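Long-range contacts in Pre-mRNA-splicing factor 38 (Chaetomium thermophilum, PDB 5F5T), which is probably required for pre-mRNA splicing as a spliceosomal protein of the PRP38 family: residues Ser49-Glu54 with Phe88-Phe93; Ile127-Pro132 with Cys177-Trp182. All coordinates share one frame; numbering follows the deposited sequence.

Contact 1. Residues Ser49-Glu54 with Phe88-Phe93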
loop_
_atom_site.group_PDB
_atom_site.type_symbol
_atom_site.label_atom_id
_atom_site.label_comp_id
_atom_site.label_asym_id
_atom_site.label_seq_id
_atom_site.Cartn_x
_atom_site.Cartn_y
_atom_site.Cartn_z
ATOM N N SER A 49 -6.981 -13.069 19.918
ATOM C CA SER A 49 -5.604 -13.552 19.807
ATOM C C SER A 49 -4.800 -13.310 21.077
ATOM O O SER A 49 -5.042 -12.353 21.816
ATOM C CB SER A 49 -4.881 -12.894 18.630
ATOM O OG SER A 49 -4.527 -11.556 18.937
ATOM N N TYR A 50 -3.838 -14.193 21.316
ATOM C CA TYR A 50 -2.944 -14.097 22.459
ATOM C C TYR A 50 -2.098 -12.826 22.432
ATOM O O TYR A 50 -1.882 -12.187 23.461
ATOM C CB TYR A 50 -2.036 -15.323 22.496
ATOM C CG TYR A 50 -1.015 -15.320 23.604
ATOM C CD1 TYR A 50 -1.361 -15.726 24.884
ATOM C CD2 TYR A 50 0.300 -14.942 23.366
ATOM C CE1 TYR A 50 -0.433 -15.743 25.901
ATOM C CE2 TYR A 50 1.238 -14.955 24.381
ATOM C CZ TYR A 50 0.864 -15.357 25.647
ATOM O OH TYR A 50 1.786 -15.376 26.666
ATOM N N PHE A 51 -1.607 -12.468 21.251
ATOM C CA PHE A 51 -0.751 -11.301 21.123
ATOM C C PHE A 51 -1.492 -10.028 21.504
ATOM O O PHE A 51 -0.932 -9.139 22.135
ATOM C CB PHE A 51 -0.206 -11.172 19.705
ATOM C CG PHE A 51 0.659 -9.969 19.513
ATOM C CD1 PHE A 51 1.981 -9.984 19.927
ATOM C CD2 PHE A 51 0.151 -8.814 18.937
ATOM C CE1 PHE A 51 2.787 -8.873 19.759
ATOM C CE2 PHE A 51 0.953 -7.698 18.767
ATOM C CZ PHE A 51 2.274 -7.730 19.179
ATOM N N TRP A 52 -2.750 -9.936 21.101
ATOM C CA TRP A 52 -3.565 -8.778 21.438
ATOM C C TRP A 52 -3.760 -8.698 22.953
ATOM O O TRP A 52 -3.592 -7.641 23.558
ATOM C CB TRP A 52 -4.909 -8.852 20.718
ATOM C CG TRP A 52 -5.849 -7.751 21.062
ATOM C CD1 TRP A 52 -6.829 -7.781 22.011
ATOM C CD2 TRP A 52 -5.930 -6.463 20.442
ATOM N NE1 TRP A 52 -7.504 -6.586 22.032
ATOM C CE2 TRP A 52 -6.973 -5.759 21.076
ATOM C CE3 TRP A 52 -5.219 -5.834 19.416
ATOM C CZ2 TRP A 52 -7.322 -4.459 20.720
ATOM C CZ3 TRP A 52 -5.568 -4.541 19.061
ATOM C CH2 TRP A 52 -6.609 -3.867 19.712
ATOM N N LYS A 53 -4.103 -9.831 23.557
ATOM C CA LYS A 53 -4.392 -9.901 24.985
ATOM C C LYS A 53 -3.172 -9.639 25.868
ATOM O O LYS A 53 -3.305 -9.091 26.960
ATOM C CB LYS A 53 -4.993 -11.265 25.330
ATOM C CG LYS A 53 -6.397 -11.479 24.780
ATOM C CD LYS A 53 -6.958 -12.820 25.228
ATOM C CE LYS A 53 -8.239 -13.162 24.481
ATOM N NZ LYS A 53 -9.353 -12.236 24.830
ATOM N N GLU A 54 -1.990 -10.038 25.408
ATOM C CA GLU A 54 -0.790 -9.955 26.241
ATOM C C GLU A 54 0.151 -8.804 25.893
ATOM O O GLU A 54 0.980 -8.411 26.712
ATOM C CB GLU A 54 -0.007 -11.269 26.162
ATOM C CG GLU A 54 -0.668 -12.431 26.869
ATOM C CD GLU A 54 -0.581 -12.310 28.374
ATOM O OE1 GLU A 54 0.421 -11.745 28.863
ATOM O OE2 GLU A 54 -1.506 -12.784 29.066
ATOM N N PHE A 88 1.820 -7.645 13.429
ATOM C CA PHE A 88 1.730 -6.486 12.552
ATOM C C PHE A 88 0.279 -6.042 12.366
ATOM O O PHE A 88 -0.049 -4.861 12.535
ATOM C CB PHE A 88 2.383 -6.815 11.210
ATOM C CG PHE A 88 2.340 -5.694 10.213
ATOM C CD1 PHE A 88 3.292 -4.692 10.241
ATOM C CD2 PHE A 88 1.381 -5.674 9.213
ATOM C CE1 PHE A 88 3.266 -3.670 9.315
ATOM C CE2 PHE A 88 1.353 -4.653 8.283
ATOM C CZ PHE A 88 2.297 -3.650 8.334
ATOM N N LEU A 89 -0.586 -6.997 12.037
ATOM C CA LEU A 89 -2.001 -6.713 11.831
ATOM C C LEU A 89 -2.657 -6.231 13.118
ATOM O O LEU A 89 -3.432 -5.271 13.109
ATOM C CB LEU A 89 -2.730 -7.948 11.313
ATOM C CG LEU A 89 -4.189 -7.727 10.916
ATOM C CD1 LEU A 89 -4.295 -6.601 9.904
ATOM C CD2 LEU A 89 -4.786 -9.005 10.356
ATOM N N CYS A 90 -2.327 -6.891 14.224
ATOM C CA CYS A 90 -2.889 -6.538 15.521
ATOM C C CYS A 90 -2.539 -5.106 15.885
ATOM O O CYS A 90 -3.381 -4.354 16.375
ATOM C CB CYS A 90 -2.381 -7.488 16.605
ATOM S SG CYS A 90 -2.916 -9.196 16.405
ATOM N N LEU A 91 -1.292 -4.731 15.631
ATOM C CA LEU A 91 -0.835 -3.381 15.914
ATOM C C LEU A 91 -1.498 -2.381 14.983
ATOM O O LEU A 91 -1.773 -1.252 15.381
ATOM C CB LEU A 91 0.687 -3.294 15.804
ATOM C CG LEU A 91 1.401 -3.963 16.978
ATOM C CD1 LEU A 91 2.910 -3.899 16.826
ATOM C CD2 LEU A 91 0.967 -3.304 18.279
ATOM N N ALA A 92 -1.769 -2.795 13.748
ATOM C CA ALA A 92 -2.511 -1.934 12.834
ATOM C C ALA A 92 -3.904 -1.656 13.395
ATOM O O ALA A 92 -4.373 -0.516 13.388
ATOM C CB ALA A 92 -2.607 -2.566 11.460
ATOM N N PHE A 93 -4.552 -2.703 13.895
ATOM C CA PHE A 93 -5.886 -2.568 14.464
ATOM C C PHE A 93 -5.849 -1.669 15.686
ATOM O O PHE A 93 -6.734 -0.832 15.888
ATOM C CB PHE A 93 -6.460 -3.937 14.834
ATOM C CG PHE A 93 -7.880 -3.885 15.323
ATOM C CD1 PHE A 93 -8.917 -3.586 14.453
ATOM C CD2 PHE A 93 -8.178 -4.135 16.652
ATOM C CE1 PHE A 93 -10.228 -3.536 14.901
ATOM C CE2 PHE A 93 -9.487 -4.087 17.107
ATOM C CZ PHE A 93 -10.512 -3.787 16.228
#

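Contact 2. Residues Ile127-Pro132 with Cys177-Trp182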
loop_
_atom_site.group_PDB
_atom_site.type_symbol
_atom_site.label_atom_id
_atom_site.label_comp_id
_atom_site.label_asym_id
_atom_site.label_seq_id
_atom_site.Cartn_x
_atom_site.Cartn_y
_atom_site.Cartn_z
ATOM N N ILE A 127 -1.728 4.517 6.933
ATOM C CA ILE A 127 -1.998 5.670 6.089
ATOM C C ILE A 127 -2.891 5.267 4.919
ATOM O O ILE A 127 -3.866 5.951 4.613
ATOM C CB ILE A 127 -0.698 6.305 5.566
ATOM C CG1 ILE A 127 0.008 7.057 6.697
ATOM C CG2 ILE A 127 -0.987 7.249 4.405
ATOM C CD1 ILE A 127 1.251 7.805 6.262
ATOM N N ARG A 128 -2.572 4.140 4.289
ATOM C CA ARG A 128 -3.380 3.642 3.180
ATOM C C ARG A 128 -4.806 3.360 3.644
ATOM O O ARG A 128 -5.770 3.572 2.906
ATOM C CB ARG A 128 -2.757 2.379 2.578
ATOM C CG ARG A 128 -3.638 1.692 1.545
ATOM C CD ARG A 128 -3.720 2.540 0.283
ATOM N NE ARG A 128 -4.541 1.935 -0.763
ATOM C CZ ARG A 128 -5.870 1.903 -0.761
ATOM N NH1 ARG A 128 -6.552 2.437 0.242
ATOM N NH2 ARG A 128 -6.518 1.328 -1.761
ATOM N N LEU A 129 -4.928 2.871 4.872
ATOM C CA LEU A 129 -6.232 2.581 5.453
ATOM C C LEU A 129 -7.063 3.827 5.767
ATOM O O LEU A 129 -8.277 3.822 5.571
ATOM C CB LEU A 129 -6.067 1.753 6.728
ATOM C CG LEU A 129 -5.525 0.336 6.541
ATOM C CD1 LEU A 129 -5.386 -0.359 7.889
ATOM C CD2 LEU A 129 -6.408 -0.465 5.600
ATOM N N THR A 130 -6.420 4.884 6.262
ATOM C CA THR A 130 -7.164 5.991 6.871
ATOM C C THR A 130 -7.101 7.354 6.177
ATOM O O THR A 130 -7.758 8.295 6.619
ATOM C CB THR A 130 -6.687 6.221 8.319
ATOM O OG1 THR A 130 -5.320 6.654 8.305
ATOM C CG2 THR A 130 -6.808 4.944 9.129
ATOM N N ARG A 131 -6.338 7.467 5.096
ATOM C CA ARG A 131 -6.056 8.780 4.516
ATOM C C ARG A 131 -6.648 8.939 3.123
ATOM O O ARG A 131 -6.802 7.960 2.405
ATOM C CB ARG A 131 -4.546 9.024 4.458
ATOM C CG ARG A 131 -4.044 10.068 5.436
ATOM C CD ARG A 131 -4.277 9.613 6.855
ATOM N NE ARG A 131 -3.907 10.628 7.835
ATOM C CZ ARG A 131 -4.082 10.485 9.144
ATOM N NH1 ARG A 131 -4.619 9.369 9.619
ATOM N NH2 ARG A 131 -3.719 11.453 9.977
ATOM N N PRO A 132 -7.002 10.179 2.745
ATOM C CA PRO A 132 -7.531 10.469 1.405
ATOM C C PRO A 132 -6.544 10.071 0.304
ATOM O O PRO A 132 -5.331 10.068 0.539
ATOM C CB PRO A 132 -7.739 11.986 1.434
ATOM C CG PRO A 132 -7.952 12.294 2.880
ATOM C CD PRO A 132 -7.012 11.377 3.602
ATOM N N CYS A 177 -2.689 -7.688 3.448
ATOM C CA CYS A 177 -2.651 -8.152 4.835
ATOM C C CYS A 177 -4.039 -8.508 5.348
ATOM O O CYS A 177 -4.437 -8.072 6.428
ATOM C CB CYS A 177 -2.018 -7.101 5.746
ATOM S SG CYS A 177 -0.230 -7.009 5.624
ATOM N N SER A 178 -4.785 -9.251 4.537
ATOM C CA SER A 178 -6.092 -9.766 4.923
ATOM C C SER A 178 -7.068 -8.623 5.172
ATOM O O SER A 178 -8.099 -8.802 5.822
ATOM C CB SER A 178 -5.977 -10.650 6.170
ATOM O OG SER A 178 -5.482 -11.937 5.849
ATOM N N THR A 179 -6.747 -7.454 4.630
ATOM C CA THR A 179 -7.570 -6.271 4.819
ATOM C C THR A 179 -7.956 -5.658 3.479
ATOM O O THR A 179 -7.102 -5.437 2.620
ATOM C CB THR A 179 -6.835 -5.211 5.658
ATOM O OG1 THR A 179 -6.514 -5.752 6.945
ATOM C CG2 THR A 179 -7.688 -3.960 5.827
ATOM N N SER A 180 -9.238 -5.350 3.320
ATOM C CA SER A 180 -9.698 -4.651 2.131
ATOM C C SER A 180 -9.439 -3.167 2.319
ATOM O O SER A 180 -9.856 -2.574 3.317
ATOM C CB SER A 180 -11.178 -4.913 1.875
ATOM O OG SER A 180 -11.379 -6.218 1.366
ATOM N N LEU A 181 -8.771 -2.565 1.345
ATOM C CA LEU A 181 -8.405 -1.162 1.439
ATOM C C LEU A 181 -9.476 -0.370 0.725
ATOM O O LEU A 181 -9.988 -0.815 -0.302
ATOM C CB LEU A 181 -7.037 -0.914 0.805
ATOM C CG LEU A 181 -5.986 -2.015 0.958
ATOM C CD1 LEU A 181 -4.740 -1.691 0.139
ATOM C CD2 LEU A 181 -5.630 -2.215 2.420
ATOM N N TRP A 182 -9.837 0.784 1.277
ATOM C CA TRP A 182 -10.965 1.532 0.744
ATOM C C TRP A 182 -10.631 1.875 -0.697
ATOM O O TRP A 182 -9.486 2.229 -1.006
ATOM C CB TRP A 182 -11.235 2.801 1.546
ATOM C CG TRP A 182 -10.127 3.794 1.491
ATOM C CD1 TRP A 182 -8.933 3.748 2.146
ATOM C CD2 TRP A 182 -10.131 5.010 0.740
ATOM N NE1 TRP A 182 -8.182 4.861 1.834
ATOM C CE2 TRP A 182 -8.902 5.652 0.974
ATOM C CE3 TRP A 182 -11.059 5.620 -0.108
ATOM C CZ2 TRP A 182 -8.576 6.871 0.383
ATOM C CZ3 TRP A 182 -10.734 6.826 -0.693
ATOM C CH2 TRP A 182 -9.504 7.442 -0.444
HETATM O O HOH W 1 -9.142 1.021 4.004
#

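Contact 1. Residues Ser49-Glu54 with Phe88-Phe93
Cys90 is the small knob of this contact, set between Phe51 and Trp52 of the facing helix. Its CB lies at the rim of the Phe51 ring, near the ring plane, 3.7 Å from Phe51 CD2, while its SG reaches past that rim toward Ser49 OG. SG sits obliquely to the phenyl ring, 5.3 Å from the centroid. The next residue, Leu91, crosses the Phe51 side chain at about a right angle and brings CG near the ring edge at CE2. On the other flank Trp52, with CG anti to the backbone N (chi1 177°), lays its six-membered ring against the 88-93 helix: Trp52 CZ3 comes to 3.5 Å from Cys90 O, and Trp52 CH2 to 3.4 Å from Phe93 CD2. The planes are inclined at 56°, and Trp52 CH2 comes to the edge of the Phe93 ring in an oblique aromatic pair. An alanine in place of Trp52 would probably open a gap beside Phe93 and leave Glu14 without its weak bond from the indole N-H. Ser49 caps the helix, its OG accepting from Trp52 N at 3.2 Å and also bonding to Ile46 O. The contact is buried helix-helix packing within the PRP38 family region, the short segment axes passing 9.9 Å apart at a crossing angle of -50°. Helix 40-48 adds Ile46 against both Trp52 and Phe93, whereas helix 117-130 packs Leu122 against Leu91 and Phe88.

Contact 2. Residues Ile127-Pro132 with Cys177-Trp182
The guanidinium of Arg128 carries Leu181 CB over one face, 3.2 Å above its plane, and receives Trp182 O at its edge. Its plane stands nearly perpendicular to the Trp182 indole, and Arg128 CZ lies 4.9 Å from the centroid of the five-membered ring in an off-centre cation-pi contact. Around the indole rim, near its plane, come Arg128 O, Arg131 O and Pro132 C. The contact joins the C-terminal end of helix 117-130 to the chain leaving a small, weakly bonded beta hairpin (strands 175-176 and 179-180) in the PRP38 family region. Arg128 grips Trp182 O end-on with NH1 and NH2, both at 3.2 Å; NH1 lies on a carbonyl lone pair, whereas NH2 is tilted from the carbonyl plane. This double grip fixes the guanidinium, and NE has its own acceptor in Leu170 O. A bend at chi2 (70°) turns the chain of Arg128, which crosses Leu181 at about a right angle. In return, Trp182 NE1 gives a weak bond to Arg128 O, a carbonyl near the helix end. Beside the polar cluster, Leu129 CD2 touches both Leu181 CD2 and Thr179 CG2, each at 3.7 Å, and Phe125 of the same helix backs Thr179 and Leu181. Arg131 turns to Asp102 in a salt bridge, and its NH1 bonds to Thr130 OG1. Finally, one water accepts from Trp182 N at 2.8 Å and donates a weak bond to Leu129 O.

From the N terminus, the chain passes helix 9-19 and then helix 40-48 before it enters helix 50-55; contact 1 closes when helix 87-98 returns against it, after 33 intervening residues that include helix 61-71 and the hairpin of strands 78-79 and 84-85. Contact 2 opens later, at the end of helix 117-130, and closes 44 residues on, beyond helix 133-140, the hairpin 149-153/158-162 and helix 163-172. The loops therefore follow in series, neither enclosing nor crossing the other. Although their centres are about 17 Å apart, they meet at helix 87-98: Leu89 CD1 packs 3.8 Å from Cys177 O, and Phe88 also touches Cys177.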